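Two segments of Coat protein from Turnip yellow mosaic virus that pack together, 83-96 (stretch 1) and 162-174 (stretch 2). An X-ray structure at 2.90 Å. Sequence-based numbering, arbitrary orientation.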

# COMPACT_ATOMS: atom_id res chain seq x y z
N GLN D 83 -139.60 -8.89 5.10
CA GLN D 83 -140.58 -9.45 4.19
C GLN D 83 -139.88 -10.17 3.05
O GLN D 83 -140.49 -10.91 2.29
CB GLN D 83 -141.46 -8.33 3.65
CG GLN D 83 -142.45 -7.82 4.66
CD GLN D 83 -143.48 -8.87 5.09
OE1 GLN D 83 -144.58 -8.52 5.51
NE2 GLN D 83 -143.12 -10.15 4.99
N ALA D 84 -138.58 -9.95 2.97
CA ALA D 84 -137.78 -10.55 1.93
C ALA D 84 -137.81 -12.07 1.88
O ALA D 84 -137.82 -12.66 0.80
CB ALA D 84 -136.35 -10.06 2.07
N PRO D 85 -137.83 -12.73 3.03
CA PRO D 85 -137.85 -14.19 2.98
C PRO D 85 -139.16 -14.75 2.45
O PRO D 85 -139.19 -15.60 1.56
CB PRO D 85 -137.58 -14.60 4.42
CG PRO D 85 -137.25 -13.31 5.15
CD PRO D 85 -137.89 -12.23 4.41
N ALA D 86 -140.25 -14.26 3.01
CA ALA D 86 -141.56 -14.71 2.60
C ALA D 86 -141.92 -14.29 1.17
O ALA D 86 -142.77 -14.90 0.53
CB ALA D 86 -142.58 -14.17 3.57
N PHE D 87 -141.25 -13.24 0.69
CA PHE D 87 -141.52 -12.69 -0.64
C PHE D 87 -140.29 -12.36 -1.49
O PHE D 87 -139.90 -11.20 -1.58
CB PHE D 87 -142.32 -11.41 -0.49
CG PHE D 87 -143.70 -11.61 0.03
CD1 PHE D 87 -144.01 -11.31 1.35
CD2 PHE D 87 -144.71 -12.08 -0.80
CE1 PHE D 87 -145.31 -11.46 1.83
CE2 PHE D 87 -146.02 -12.23 -0.34
CZ PHE D 87 -146.32 -11.92 0.99
N PRO D 88 -139.67 -13.38 -2.12
CA PRO D 88 -138.48 -13.18 -2.96
C PRO D 88 -138.71 -12.12 -4.01
O PRO D 88 -139.72 -12.15 -4.71
CB PRO D 88 -138.26 -14.55 -3.60
CG PRO D 88 -138.87 -15.50 -2.64
CD PRO D 88 -140.05 -14.79 -2.03
N THR D 89 -137.77 -11.20 -4.14
CA THR D 89 -137.92 -10.12 -5.11
C THR D 89 -136.77 -10.02 -6.11
O THR D 89 -135.62 -10.34 -5.80
CB THR D 89 -138.05 -8.79 -4.38
OG1 THR D 89 -139.05 -8.91 -3.36
CG2 THR D 89 -138.44 -7.71 -5.35
N THR D 90 -137.07 -9.57 -7.32
CA THR D 90 -136.04 -9.44 -8.34
C THR D 90 -135.61 -8.01 -8.42
O THR D 90 -136.42 -7.10 -8.60
CB THR D 90 -136.53 -9.85 -9.73
OG1 THR D 90 -136.71 -11.27 -9.79
CG2 THR D 90 -135.53 -9.44 -10.78
N VAL D 91 -134.31 -7.80 -8.29
CA VAL D 91 -133.76 -6.46 -8.34
C VAL D 91 -132.67 -6.36 -9.37
O VAL D 91 -131.76 -7.21 -9.44
CB VAL D 91 -133.18 -6.07 -7.01
CG1 VAL D 91 -132.91 -4.59 -6.98
CG2 VAL D 91 -134.13 -6.47 -5.92
N GLY D 92 -132.75 -5.31 -10.18
CA GLY D 92 -131.78 -5.08 -11.22
C GLY D 92 -130.98 -3.85 -10.90
O GLY D 92 -131.53 -2.88 -10.37
N VAL D 93 -129.70 -3.89 -11.23
CA VAL D 93 -128.83 -2.77 -10.93
C VAL D 93 -127.78 -2.50 -11.97
O VAL D 93 -127.15 -3.41 -12.50
CB VAL D 93 -128.10 -3.00 -9.62
CG1 VAL D 93 -127.12 -1.88 -9.35
CG2 VAL D 93 -129.09 -3.12 -8.52
N CYS D 94 -127.57 -1.21 -12.23
CA CYS D 94 -126.56 -0.83 -13.17
C CYS D 94 -126.06 0.59 -13.06
O CYS D 94 -126.84 1.55 -13.01
CB CYS D 94 -127.05 -1.08 -14.58
SG CYS D 94 -125.66 -1.29 -15.69
N TRP D 95 -124.75 0.71 -13.00
CA TRP D 95 -124.11 2.00 -12.91
C TRP D 95 -123.84 2.40 -14.35
O TRP D 95 -123.36 1.60 -15.15
CB TRP D 95 -122.79 1.89 -12.14
CG TRP D 95 -122.96 1.80 -10.65
CD1 TRP D 95 -122.59 0.76 -9.84
CD2 TRP D 95 -123.50 2.80 -9.79
NE1 TRP D 95 -122.87 1.05 -8.53
CE2 TRP D 95 -123.43 2.30 -8.47
CE3 TRP D 95 -124.04 4.07 -10.01
CZ2 TRP D 95 -123.88 3.03 -7.38
CZ3 TRP D 95 -124.48 4.79 -8.93
CH2 TRP D 95 -124.40 4.27 -7.62
N VAL D 96 -124.14 3.64 -14.68
CA VAL D 96 -123.98 4.11 -16.04
C VAL D 96 -123.80 5.63 -16.09
O VAL D 96 -124.32 6.36 -15.25
CB VAL D 96 -125.21 3.65 -16.84
CG1 VAL D 96 -126.22 4.77 -16.94
CG2 VAL D 96 -124.81 3.18 -18.19
N THR D 162 -148.47 -12.09 -6.17
CA THR D 162 -149.21 -11.96 -4.93
C THR D 162 -148.19 -11.24 -4.05
O THR D 162 -147.37 -11.86 -3.37
CB THR D 162 -149.53 -13.33 -4.39
OG1 THR D 162 -148.41 -14.20 -4.62
CG2 THR D 162 -150.76 -13.89 -5.09
N ALA D 163 -148.24 -9.92 -4.10
CA ALA D 163 -147.30 -9.05 -3.39
C ALA D 163 -147.31 -9.01 -1.87
O ALA D 163 -148.29 -9.37 -1.22
CB ALA D 163 -147.45 -7.63 -3.93
N PRO D 164 -146.18 -8.57 -1.29
CA PRO D 164 -145.98 -8.45 0.15
C PRO D 164 -146.75 -7.23 0.67
O PRO D 164 -147.08 -6.33 -0.10
CB PRO D 164 -144.48 -8.25 0.26
CG PRO D 164 -144.17 -7.45 -0.96
CD PRO D 164 -144.94 -8.22 -2.01
N PRO D 165 -147.01 -7.19 1.98
CA PRO D 165 -147.73 -6.09 2.61
C PRO D 165 -146.85 -4.88 2.76
O PRO D 165 -147.34 -3.79 3.08
CB PRO D 165 -148.14 -6.65 3.97
CG PRO D 165 -147.61 -8.10 4.00
CD PRO D 165 -146.54 -8.17 2.97
N ALA D 166 -145.56 -5.06 2.53
CA ALA D 166 -144.64 -3.94 2.66
C ALA D 166 -143.32 -4.21 1.96
O ALA D 166 -142.97 -5.36 1.69
CB ALA D 166 -144.39 -3.62 4.13
N SER D 167 -142.60 -3.12 1.69
CA SER D 167 -141.31 -3.15 1.02
C SER D 167 -140.45 -4.32 1.53
O SER D 167 -140.28 -4.49 2.74
CB SER D 167 -140.64 -1.78 1.25
OG SER D 167 -141.58 -0.87 1.84
N THR D 168 -139.94 -5.14 0.61
CA THR D 168 -139.13 -6.30 0.95
C THR D 168 -137.69 -5.90 1.10
O THR D 168 -136.87 -6.66 1.60
CB THR D 168 -139.10 -7.38 -0.11
OG1 THR D 168 -138.61 -6.81 -1.33
CG2 THR D 168 -140.47 -8.01 -0.29
N CYS D 169 -137.37 -4.73 0.61
CA CYS D 169 -136.00 -4.29 0.73
C CYS D 169 -135.83 -2.81 0.45
O CYS D 169 -136.61 -2.19 -0.29
CB CYS D 169 -135.10 -5.11 -0.19
SG CYS D 169 -135.38 -4.76 -1.91
N ILE D 170 -134.78 -2.27 1.06
CA ILE D 170 -134.44 -0.88 0.95
C ILE D 170 -133.19 -0.68 0.16
O ILE D 170 -132.19 -1.39 0.35
CB ILE D 170 -134.17 -0.28 2.28
CG1 ILE D 170 -135.05 -0.97 3.32
CG2 ILE D 170 -134.34 1.22 2.20
CD1 ILE D 170 -136.14 -0.11 3.86
N ILE D 171 -133.22 0.31 -0.71
CA ILE D 171 -132.06 0.57 -1.49
C ILE D 171 -131.57 1.95 -1.21
O ILE D 171 -132.28 2.93 -1.39
CB ILE D 171 -132.34 0.44 -2.95
CG1 ILE D 171 -132.41 -1.04 -3.30
CG2 ILE D 171 -131.23 1.11 -3.73
CD1 ILE D 171 -133.67 -1.43 -3.97
N THR D 172 -130.34 2.01 -0.72
CA THR D 172 -129.72 3.26 -0.41
C THR D 172 -128.44 3.28 -1.17
O THR D 172 -127.86 2.25 -1.50
CB THR D 172 -129.36 3.40 1.08
OG1 THR D 172 -128.04 2.88 1.31
CG2 THR D 172 -130.35 2.65 1.91
N VAL D 173 -128.00 4.48 -1.45
CA VAL D 173 -126.77 4.64 -2.13
C VAL D 173 -125.98 5.46 -1.14
O VAL D 173 -126.52 6.31 -0.44
CB VAL D 173 -127.00 5.38 -3.42
CG1 VAL D 173 -126.88 6.86 -3.19
CG2 VAL D 173 -126.02 4.90 -4.45
N SER D 174 -124.69 5.19 -1.05
CA SER D 174 -123.86 5.92 -0.12
C SER D 174 -122.49 6.09 -0.72
O SER D 174 -122.14 5.45 -1.72
CB SER D 174 -123.78 5.16 1.20
OG SER D 174 -124.66 4.05 1.17

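A single hydrogen bond joins these two stretches, and it runs between two threonine hydroxyls: Thr89 OG1 lies 3.0 Å from Thr168 OG1, a pairing in which either group could be the donor. No backbone hydrogen bond crosses the contact. The chains come closest at Ala84 and Thr168, whose CA atoms are 4.6 Å apart, and diverge along the strands 89-96 and 169-174, until the CA atoms of Trp95 and Val173 stand 11.4 Å apart.

Where the backbones come closest, stretch 1 has Ala84, whose side chain is a single methyl. Ala84 CB lies 3.5 Å from Thr168 O, while Thr168, whose OG1 holds Thr89, turns its methyl CG2 to Phe87 CB at 3.9 Å. The turn that contains Ala84 is closed by Phe87 N donating to Gln83 O at 2.9 Å. The Gln83 side chain reaches the loop, with Gln83 OE1 3.2 Å from Pro165 CD.

Phe87 supplies a broad apolar surface for the proline-rich loop. Pro164 CB sits over one ring face, 3.6 Å from the centroid of the Phe87 ring, in a CH-pi contact between an aliphatic C-H and the electron-rich ring face. Pro165 CD adds an apolar contact 3.7 Å from Phe87 CE1.

Farther along, each contact pairs a valine with a longer side chain. Val91 CG1 meets Ile171 CD1 loosely at 4.4 Å, and the indole of Trp95 reaches across so that Val173 CG2 meets its edge, near the ring plane, 3.6 Å from Trp95 CH2.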